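Local coordinates for aminoglycoside phosphotransferase (Mycobacterium smegmatis, PDB 6EF6), which phosphorylates (S)-1-amino-2-propanol, acting as a kinase of the aminoacetone utilization microcompartment, at residues T56-D61 against G134-E139; D209-K214 against V307-L312; E280-W285 against A298-L303. One frame throughout, in Å; residues are numbered along the deposited sequence. Where two conformers were deposited one is given.

Contact 1: residues T56-D61 against G134-E139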
loop_
_atom_site.group_PDB
_atom_site.type_symbol
_atom_site.label_atom_id
_atom_site.label_comp_id
_atom_site.label_asym_id
_atom_site.label_seq_id
_atom_site.Cartn_x
_atom_site.Cartn_y
_atom_site.Cartn_z
ATOM N N THR A 56 -10.504 -8.477 -6.210
ATOM C CA THR A 56 -9.527 -9.424 -6.733
ATOM C C THR A 56 -10.063 -10.838 -6.561
ATOM O O THR A 56 -10.615 -11.163 -5.505
ATOM C CB THR A 56 -8.200 -9.244 -5.986
ATOM O OG1 THR A 56 -7.683 -7.919 -6.244
ATOM C CG2 THR A 56 -7.155 -10.271 -6.449
ATOM N N TYR A 57 -9.995 -11.640 -7.623
ATOM C CA TYR A 57 -10.647 -12.943 -7.673
ATOM C C TYR A 57 -9.643 -14.038 -7.990
ATOM O O TYR A 57 -8.785 -13.884 -8.869
ATOM C CB TYR A 57 -11.712 -12.984 -8.769
ATOM C CG TYR A 57 -12.841 -11.997 -8.574
ATOM C CD1 TYR A 57 -12.752 -10.711 -9.075
ATOM C CD2 TYR A 57 -13.999 -12.351 -7.876
ATOM C CE1 TYR A 57 -13.777 -9.807 -8.905
ATOM C CE2 TYR A 57 -15.021 -11.445 -7.694
ATOM C CZ TYR A 57 -14.902 -10.172 -8.215
ATOM O OH TYR A 57 -15.929 -9.286 -8.009
ATOM N N LEU A 58 -9.786 -15.162 -7.300
ATOM C CA LEU A 58 -9.103 -16.390 -7.683
ATOM C C LEU A 58 -9.896 -17.032 -8.804
ATOM O O LEU A 58 -11.082 -17.332 -8.631
ATOM C CB LEU A 58 -9.021 -17.332 -6.489
ATOM C CG LEU A 58 -8.493 -18.738 -6.819
ATOM C CD1 LEU A 58 -7.068 -18.627 -7.383
ATOM C CD2 LEU A 58 -8.517 -19.631 -5.586
ATOM N N VAL A 59 -9.249 -17.243 -9.947
ATOM C CA VAL A 59 -9.876 -17.853 -11.120
ATOM C C VAL A 59 -9.460 -19.315 -11.170
ATOM O O VAL A 59 -8.260 -19.618 -11.199
ATOM C CB VAL A 59 -9.413 -17.149 -12.410
ATOM C CG1 VAL A 59 -10.064 -17.794 -13.645
ATOM C CG2 VAL A 59 -9.698 -15.667 -12.373
ATOM N N GLU A 60 -10.428 -20.225 -11.235
ATOM C CA GLU A 60 -10.132 -21.655 -11.235
ATOM C C GLU A 60 -10.820 -22.319 -12.415
ATOM O O GLU A 60 -12.042 -22.230 -12.553
ATOM C CB GLU A 60 -10.552 -22.314 -9.921
ATOM C CG GLU A 60 -9.828 -21.702 -8.731
ATOM C CD GLU A 60 -10.196 -22.334 -7.402
ATOM O OE1 GLU A 60 -9.404 -23.168 -6.913
ATOM O OE2 GLU A 60 -11.267 -21.998 -6.845
ATOM N N ASP A 61 -10.030 -22.973 -13.259
ATOM C CA ASP A 61 -10.511 -23.600 -14.489
ATOM C C ASP A 61 -9.873 -24.983 -14.502
ATOM O O ASP A 61 -8.751 -25.152 -14.986
ATOM C CB ASP A 61 -10.081 -22.736 -15.673
ATOM C CG ASP A 61 -10.429 -23.351 -17.020
ATOM O OD1 ASP A 61 -11.158 -24.361 -17.047
ATOM O OD2 ASP A 61 -9.951 -22.816 -18.048
ATOM N N GLY A 134 0.111 -18.497 -1.643
ATOM C CA GLY A 134 -0.448 -17.836 -0.485
ATOM C C GLY A 134 -1.777 -17.174 -0.764
ATOM O O GLY A 134 -2.444 -16.731 0.181
ATOM N N ALA A 135 -2.198 -17.103 -2.029
ATOM C CA ALA A 135 -3.431 -16.406 -2.364
ATOM C C ALA A 135 -4.672 -17.278 -2.255
ATOM O O ALA A 135 -5.770 -16.734 -2.176
ATOM C CB ALA A 135 -3.347 -15.852 -3.792
ATOM N N GLU A 136 -4.540 -18.599 -2.280
ATOM C CA GLU A 136 -5.727 -19.429 -2.174
ATOM C C GLU A 136 -6.290 -19.310 -0.758
ATOM O O GLU A 136 -5.532 -19.296 0.210
ATOM C CB GLU A 136 -5.405 -20.886 -2.483
ATOM C CG GLU A 136 -6.641 -21.761 -2.510
ATOM C CD GLU A 136 -6.346 -23.186 -2.917
ATOM O OE1 GLU A 136 -5.465 -23.394 -3.779
ATOM O OE2 GLU A 136 -7.004 -24.097 -2.369
ATOM N N PRO A 137 -7.600 -19.160 -0.603
ATOM C CA PRO A 137 -8.156 -19.036 0.749
ATOM C C PRO A 137 -7.843 -20.270 1.585
ATOM O O PRO A 137 -7.895 -21.403 1.087
ATOM C CB PRO A 137 -9.660 -18.919 0.495
ATOM C CG PRO A 137 -9.745 -18.307 -0.845
ATOM C CD PRO A 137 -8.622 -18.917 -1.630
ATOM N N ASP A 138 -7.530 -20.056 2.867
ATOM C CA ASP A 138 -7.425 -18.725 3.488
ATOM C C ASP A 138 -6.074 -18.130 3.104
ATOM O O ASP A 138 -5.057 -18.816 3.181
ATOM C CB ASP A 138 -7.533 -18.808 5.012
ATOM C CG ASP A 138 -8.915 -19.233 5.475
ATOM O OD1 ASP A 138 -9.903 -18.887 4.792
ATOM O OD2 ASP A 138 -9.009 -19.914 6.524
ATOM N N GLU A 139 -6.089 -16.862 2.689
ATOM C CA GLU A 139 -4.880 -16.210 2.202
ATOM C C GLU A 139 -3.826 -16.160 3.297
ATOM O O GLU A 139 -4.120 -15.846 4.451
ATOM C CB GLU A 139 -5.199 -14.781 1.787
ATOM C CG GLU A 139 -6.198 -14.666 0.650
ATOM C CD GLU A 139 -7.633 -14.576 1.134
ATOM O OE1 GLU A 139 -7.888 -14.849 2.324
ATOM O OE2 GLU A 139 -8.515 -14.217 0.332
#
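One methyl of Leu58 makes this contact: CD2 lies 4.0 Å from Pro137 CD and 4.2 Å from Glu136 CG, so it meets the proline ring and the aliphatic start of the glutamate chain together. Leu58 crosses both partners at a slant. Its CB already points to the 134-139 loop, and chi1 of 172° swings CG beside the carbonyl carbon. Leucine suits a buried strand position facing apolar carbons, while Glu136 can lend its methylene groups here and keep its carboxylate for a polar neighbour: its extended chain brings OE1 to a hydrogen bond with Gln65 NE2. Glu60 OE1 bonds weakly to the same amide and stands 5.0 Å from Glu136 OE1, so Gln65 probably eases the repulsion between the two carboxylates. A cis peptide bond after Pro137 shapes the loop. Thr56, on the same strand, touches the bound benzoic acid, about 9 Å from the Leu58 side chain. In the five-stranded antiparallel sheet, which fits the N-terminal lobe expected for this kinase-like family, strand 55-61 runs between 45-48 and 64-70, and the loop leads from strand 124-130 toward helix 147-163.

Contact 2: residues D209-K214 against V307-L312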
loop_
_atom_site.group_PDB
_atom_site.type_symbol
_atom_site.label_atom_id
_atom_site.label_comp_id
_atom_site.label_asym_id
_atom_site.label_seq_id
_atom_site.Cartn_x
_atom_site.Cartn_y
_atom_site.Cartn_z
ATOM N N ASP A 209 1.089 19.761 12.050
ATOM C CA ASP A 209 1.892 20.916 11.675
ATOM C C ASP A 209 3.373 20.711 12.015
ATOM O O ASP A 209 4.249 21.142 11.260
ATOM C CB ASP A 209 1.290 22.187 12.314
ATOM C CG ASP A 209 -0.046 22.588 11.711
ATOM O OD1 ASP A 209 -0.464 22.137 10.612
ATOM O OD2 ASP A 209 -0.658 23.459 12.355
ATOM N N LEU A 210 3.665 20.039 13.124
ATOM C CA LEU A 210 5.040 19.653 13.452
ATOM C C LEU A 210 5.571 18.674 12.416
ATOM O O LEU A 210 6.685 18.861 11.899
ATOM C CB LEU A 210 5.068 19.047 14.875
ATOM C CG LEU A 210 6.455 18.531 15.259
ATOM C CD1 LEU A 210 7.527 19.604 15.172
ATOM C CD2 LEU A 210 6.370 17.935 16.660
ATOM N N LEU A 211 4.780 17.685 12.029
ATOM C CA LEU A 211 5.157 16.772 10.963
ATOM C C LEU A 211 5.476 17.511 9.686
ATOM O O LEU A 211 6.476 17.228 9.017
ATOM C CB LEU A 211 4.028 15.786 10.738
ATOM C CG LEU A 211 4.078 14.958 9.453
ATOM C CD1 LEU A 211 5.246 14.000 9.517
ATOM C CD2 LEU A 211 2.806 14.190 9.266
ATOM N N HIS A 212 4.648 18.497 9.308
ATOM C CA HIS A 212 4.887 19.279 8.094
ATOM C C HIS A 212 6.247 19.957 8.164
ATOM O O HIS A 212 7.033 19.933 7.202
ATOM C CB HIS A 212 3.753 20.322 7.937
ATOM C CG HIS A 212 3.652 20.916 6.578
ATOM N ND1 HIS A 212 2.733 21.904 6.290
ATOM C CD2 HIS A 212 4.350 20.716 5.449
ATOM C CE1 HIS A 212 2.853 22.255 5.028
ATOM N NE2 HIS A 212 3.839 21.565 4.490
ATOM N N ARG A 213 6.561 20.588 9.297
ATOM C CA ARG A 213 7.852 21.252 9.458
ATOM C C ARG A 213 9.003 20.249 9.379
ATOM O O ARG A 213 10.038 20.535 8.778
ATOM C CB ARG A 213 7.903 22.018 10.788
ATOM C CG ARG A 213 6.976 23.235 10.844
ATOM C CD ARG A 213 6.723 23.692 12.297
ATOM N NE ARG A 213 7.896 23.641 13.160
ATOM C CZ ARG A 213 7.853 23.570 14.489
ATOM N NH1 ARG A 213 8.986 23.531 15.178
ATOM N NH2 ARG A 213 6.685 23.530 15.132
ATOM N N LYS A 214 8.830 19.068 9.928
ATOM C CA LYS A 214 9.882 18.060 9.872
ATOM C C LYS A 214 10.076 17.561 8.460
ATOM O O LYS A 214 11.214 17.369 8.026
ATOM C CB LYS A 214 9.590 16.915 10.833
ATOM C CG LYS A 214 9.670 17.384 12.262
ATOM C CD LYS A 214 9.663 16.292 13.261
ATOM C CE LYS A 214 10.741 15.231 13.076
ATOM N NZ LYS A 214 12.135 15.758 13.161
ATOM N N VAL A 307 5.135 7.029 10.467
ATOM C CA VAL A 307 4.023 6.326 11.112
ATOM C C VAL A 307 2.852 7.284 11.304
ATOM O O VAL A 307 1.698 6.925 11.042
ATOM C CB VAL A 307 4.469 5.642 12.430
ATOM C CG1 VAL A 307 3.286 5.049 13.145
ATOM C CG2 VAL A 307 5.528 4.603 12.174
ATOM N N PHE A 308 3.125 8.472 11.818
ATOM C CA PHE A 308 2.068 9.452 12.070
ATOM C C PHE A 308 1.406 9.946 10.780
ATOM O O PHE A 308 0.189 10.088 10.721
ATOM C CB PHE A 308 2.580 10.581 12.946
ATOM C CG PHE A 308 1.459 11.448 13.443
ATOM C CD1 PHE A 308 0.514 10.941 14.331
ATOM C CD2 PHE A 308 1.272 12.752 13.009
ATOM C CE1 PHE A 308 -0.547 11.718 14.737
ATOM C CE2 PHE A 308 0.201 13.521 13.467
ATOM C CZ PHE A 308 -0.690 12.992 14.320
ATOM N N LEU A 309 2.188 10.112 9.717
ATOM C CA LEU A 309 1.619 10.442 8.404
ATOM C C LEU A 309 0.651 9.355 7.959
ATOM O O LEU A 309 -0.476 9.631 7.519
ATOM C CB LEU A 309 2.763 10.602 7.378
ATOM C CG LEU A 309 2.330 10.872 5.943
ATOM C CD1 LEU A 309 1.419 12.049 5.780
ATOM C CD2 LEU A 309 3.529 11.011 5.004
ATOM N N ARG A 310 1.076 8.083 8.059
ATOM C CA ARG A 310 0.167 6.980 7.685
ATOM C C ARG A 310 -1.098 6.984 8.549
ATOM O O ARG A 310 -2.193 6.734 8.040
ATOM C CB ARG A 310 0.907 5.631 7.812
ATOM C CG ARG A 310 0.091 4.443 7.420
ATOM C CD ARG A 310 -0.325 4.502 5.948
ATOM N NE ARG A 310 -0.781 3.202 5.450
ATOM C CZ ARG A 310 -1.114 2.890 4.219
ATOM N NH1 ARG A 310 -1.137 3.867 3.295
ATOM N NH2 ARG A 310 -1.487 1.652 3.878
ATOM N N ARG A 311 -0.935 7.215 9.854
ATOM C CA ARG A 311 -2.077 7.251 10.755
ATOM C C ARG A 311 -3.114 8.268 10.316
ATOM O O ARG A 311 -4.304 7.972 10.275
ATOM C CB ARG A 311 -1.609 7.585 12.146
ATOM C CG ARG A 311 -2.684 7.441 13.232
ATOM C CD ARG A 311 -2.980 5.967 13.553
ATOM N NE ARG A 311 -4.026 5.833 14.566
ATOM C CZ ARG A 311 -4.289 4.740 15.270
ATOM N NH1 ARG A 311 -3.521 3.668 15.096
ATOM N NH2 ARG A 311 -5.238 4.731 16.158
ATOM N N LEU A 312 -2.691 9.501 9.982
ATOM C CA LEU A 312 -3.642 10.528 9.557
ATOM C C LEU A 312 -4.291 10.141 8.252
ATOM O O LEU A 312 -5.470 10.376 8.052
ATOM C CB LEU A 312 -2.970 11.899 9.457
ATOM C CG LEU A 312 -2.504 12.519 10.764
ATOM C CD1 LEU A 312 -1.810 13.882 10.454
ATOM C CD2 LEU A 312 -3.685 12.724 11.663
#
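Leu211 drives its CD2 methyl against the backbone of the facing helix, 4.0 Å from Leu309 CA and 4.1 Å from Leu309 CB. The two leucine side chains cross at about a right angle, Leu211 CD2 coming closest at those two atoms. The CB of Leu211 already points across from helix 198-218, and chi1 of 166° turns CG away from its own backbone N. The same methyl comes obliquely to the Phe308 ring, 4.3 Å from CD2. That ring has Leu312, one turn further along its own helix, over one face, with CG 3.9 Å above the plane and offset toward the rim. Large apolar residues suit the place, because all three touching residues are buried between helices 198-218 and 303-320. Both belong to the mainly helical part of the molecule, which corresponds to the C-terminal lobe in kinases of this family. Phe308 also packs on Ala207 and Leu204, about one and two turns before Leu211, and Tyr345 of helix 325-347 also covers Leu211. Next to Leu309 in sequence, Arg310 forms a salt bridge with Asp231 and touches the bound (2R)-1-methoxypropan-2-amine, about 12 Å from the side chain of Leu309.

Contact 3: residues E280-W285 against A298-L303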
loop_
_atom_site.group_PDB
_atom_site.type_symbol
_atom_site.label_atom_id
_atom_site.label_comp_id
_atom_site.label_asym_id
_atom_site.label_seq_id
_atom_site.Cartn_x
_atom_site.Cartn_y
_atom_site.Cartn_z
ATOM N N GLU A 280 9.488 -2.428 19.171
ATOM C CA GLU A 280 10.091 -3.710 18.813
ATOM C C GLU A 280 9.938 -3.985 17.329
ATOM O O GLU A 280 10.881 -4.422 16.656
ATOM C CB GLU A 280 9.396 -4.824 19.609
ATOM C CG GLU A 280 9.813 -6.296 19.212
ATOM C CD GLU A 280 8.738 -7.377 19.528
ATOM O OE1 GLU A 280 8.226 -7.387 20.672
ATOM O OE2 GLU A 280 8.384 -8.204 18.629
ATOM N N TRP A 281 8.748 -3.734 16.783
ATOM C CA TRP A 281 8.508 -3.932 15.370
ATOM C C TRP A 281 9.425 -3.057 14.541
ATOM O O TRP A 281 9.987 -3.491 13.511
ATOM C CB TRP A 281 7.055 -3.590 15.061
ATOM C CG TRP A 281 6.054 -4.519 15.724
ATOM C CD1 TRP A 281 6.272 -5.768 16.221
ATOM C CD2 TRP A 281 4.653 -4.278 15.868
ATOM N NE1 TRP A 281 5.097 -6.306 16.676
ATOM C CE2 TRP A 281 4.088 -5.412 16.453
ATOM C CE3 TRP A 281 3.837 -3.209 15.517
ATOM C CZ2 TRP A 281 2.721 -5.506 16.772
ATOM C CZ3 TRP A 281 2.475 -3.298 15.835
ATOM C CH2 TRP A 281 1.948 -4.456 16.419
ATOM N N GLN A 282 9.590 -1.796 14.952
ATOM C CA GLN A 282 10.507 -0.907 14.254
ATOM C C GLN A 282 11.929 -1.478 14.267
ATOM O O GLN A 282 12.606 -1.475 13.225
ATOM C CB GLN A 282 10.472 0.474 14.902
ATOM C CG GLN A 282 11.314 1.482 14.129
ATOM C CD GLN A 282 11.318 2.882 14.696
ATOM O OE1 GLN A 282 12.383 3.446 14.995
ATOM N NE2 GLN A 282 10.176 3.439 14.796
ATOM N N GLU A 283 12.421 -1.903 15.416
ATOM C CA GLU A 283 13.791 -2.410 15.480
ATOM C C GLU A 283 13.950 -3.637 14.580
ATOM O O GLU A 283 14.969 -3.767 13.909
ATOM C CB GLU A 283 14.216 -2.735 16.911
ATOM C CG GLU A 283 14.334 -1.475 17.761
ATOM C CD GLU A 283 15.075 -1.645 19.104
ATOM O OE1 GLU A 283 15.892 -2.569 19.258
ATOM O OE2 GLU A 283 14.838 -0.816 20.015
ATOM N N SER A 284 12.948 -4.505 14.506
ATOM C CA SER A 284 13.051 -5.675 13.647
ATOM C C SER A 284 13.071 -5.258 12.191
ATOM O O SER A 284 13.880 -5.747 11.398
ATOM C CB SER A 284 11.881 -6.620 13.930
ATOM O OG SER A 284 11.906 -7.092 15.255
ATOM N N TRP A 285 12.149 -4.360 11.804
ATOM C CA TRP A 285 12.093 -3.878 10.424
ATOM C C TRP A 285 13.395 -3.214 10.016
ATOM O O TRP A 285 13.902 -3.469 8.939
ATOM C CB TRP A 285 10.920 -2.893 10.321
ATOM C CG TRP A 285 10.490 -2.440 8.955
ATOM C CD1 TRP A 285 9.439 -2.959 8.211
ATOM C CD2 TRP A 285 11.077 -1.399 8.172
ATOM N NE1 TRP A 285 9.309 -2.250 7.021
ATOM C CE2 TRP A 285 10.297 -1.295 6.972
ATOM C CE3 TRP A 285 12.126 -0.487 8.378
ATOM C CZ2 TRP A 285 10.547 -0.328 6.009
ATOM C CZ3 TRP A 285 12.377 0.475 7.391
ATOM C CH2 TRP A 285 11.589 0.540 6.237
ATOM N N ALA A 298 19.447 9.941 10.309
ATOM C CA ALA A 298 18.458 10.985 10.083
ATOM C C ALA A 298 17.176 10.415 9.522
ATOM O O ALA A 298 16.084 10.927 9.801
ATOM C CB ALA A 298 19.021 12.022 9.137
ATOM N N ASP A 299 17.269 9.342 8.744
ATOM C CA ASP A 299 16.096 8.631 8.278
ATOM C C ASP A 299 15.425 7.845 9.384
ATOM O O ASP A 299 14.183 7.864 9.517
ATOM C CB ASP A 299 16.421 7.777 7.078
ATOM C CG ASP A 299 17.167 8.582 6.070
ATOM O OD1 ASP A 299 18.420 8.650 6.120
ATOM O OD2 ASP A 299 16.564 9.364 5.360
ATOM N N GLU A 300 16.211 7.162 10.216
ATOM C CA GLU A 300 15.648 6.459 11.357
ATOM C C GLU A 300 14.895 7.406 12.268
ATOM O O GLU A 300 13.800 7.082 12.764
ATOM C CB GLU A 300 16.782 5.739 12.106
ATOM C CG GLU A 300 16.265 4.816 13.192
ATOM C CD GLU A 300 17.380 4.211 14.035
ATOM O OE1 GLU A 300 18.564 4.332 13.664
ATOM O OE2 GLU A 300 17.048 3.686 15.103
ATOM N N ALA A 301 15.381 8.616 12.430
ATOM C CA ALA A 301 14.747 9.639 13.243
ATOM C C ALA A 301 13.461 10.160 12.634
ATOM O O ALA A 301 12.663 10.748 13.393
ATOM C CB ALA A 301 15.729 10.800 13.473
ATOM N N MET A 302 13.171 9.861 11.375
ATOM C CA MET A 302 11.921 10.234 10.743
ATOM C C MET A 302 10.900 9.110 10.743
ATOM O O MET A 302 9.771 9.292 10.309
ATOM C CB MET A 302 12.160 10.728 9.307
ATOM C CG MET A 302 12.722 12.110 9.249
ATOM S SD MET A 302 11.624 13.416 9.842
ATOM C CE MET A 302 10.475 13.473 8.506
ATOM N N LEU A 303 11.261 7.917 11.197
ATOM C CA LEU A 303 10.292 6.813 11.183
ATOM C C LEU A 303 9.024 7.128 11.973
ATOM O O LEU A 303 7.929 6.890 11.437
ATOM C CB LEU A 303 10.941 5.470 11.586
ATOM C CG LEU A 303 12.038 5.031 10.645
ATOM C CD1 LEU A 303 12.677 3.740 11.144
ATOM C CD2 LEU A 303 11.578 4.841 9.240
HETATM O O HOH W 1 13.368 6.338 15.465
HETATM O O HOH W 2 15.079 1.742 15.248
#
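Gln282 lays its amide flat against Leu303, and this is the close part of the contact. Leu303 CD1 is 3.9 Å from Gln282 CD and Leu303 CB is 3.9 Å from Gln282 NE2, both carbons lying over the same face of the amide plane. The glutamine chain is extended, with CG anti to the backbone N (chi1 -175°), which carries the amide from helix 278-290 across to the turn. Leucine offers a broad apolar surface to that face, and glutamine can cover it while its OE1 takes hydrogen bonds from water. The other side is looser and watery. Gln282 OE1 comes no nearer to Glu300 than 4.5 Å, at CG, and the gap is bridged by water: one molecule donates to OE1 at 3.2 Å and to Glu300 OE2 at 2.8 Å, while a second lies between OE1 and Glu300 O. That carbonyl also accepts the Leu303 N-H in a type I turn, and Glu300 OE1 pairs with Arg290. Within the helical C-terminal lobe expected for the family, the turn leads from helix 297-300 into helix 303-320; Phe265 of helix 263-268 touches both Gln282 and Leu303, and Trp285 reaches helix 147-163.

Overall arrangement
Contact 1 stands apart, in the antiparallel sheet, with its centre about 36 Å from that of contact 2 and 34 Å from that of contact 3; contacts 1 and 2 lie on opposite sides of the chain's centre. Contacts 2 and 3 share the helical part, their centres about 15 Å apart, and touch where Lys214 CE packs 3.8 Å from Met302 SD. Along the chain contact 1 closes first; contact 2 then opens at helix 198-218, encloses contact 3, and closes on helix 303-320. This helix follows directly from the turn of contact 3, so contacts 2 and 3 are neighbours in both chain and space, consistent with the two-lobed kinase-like architecture.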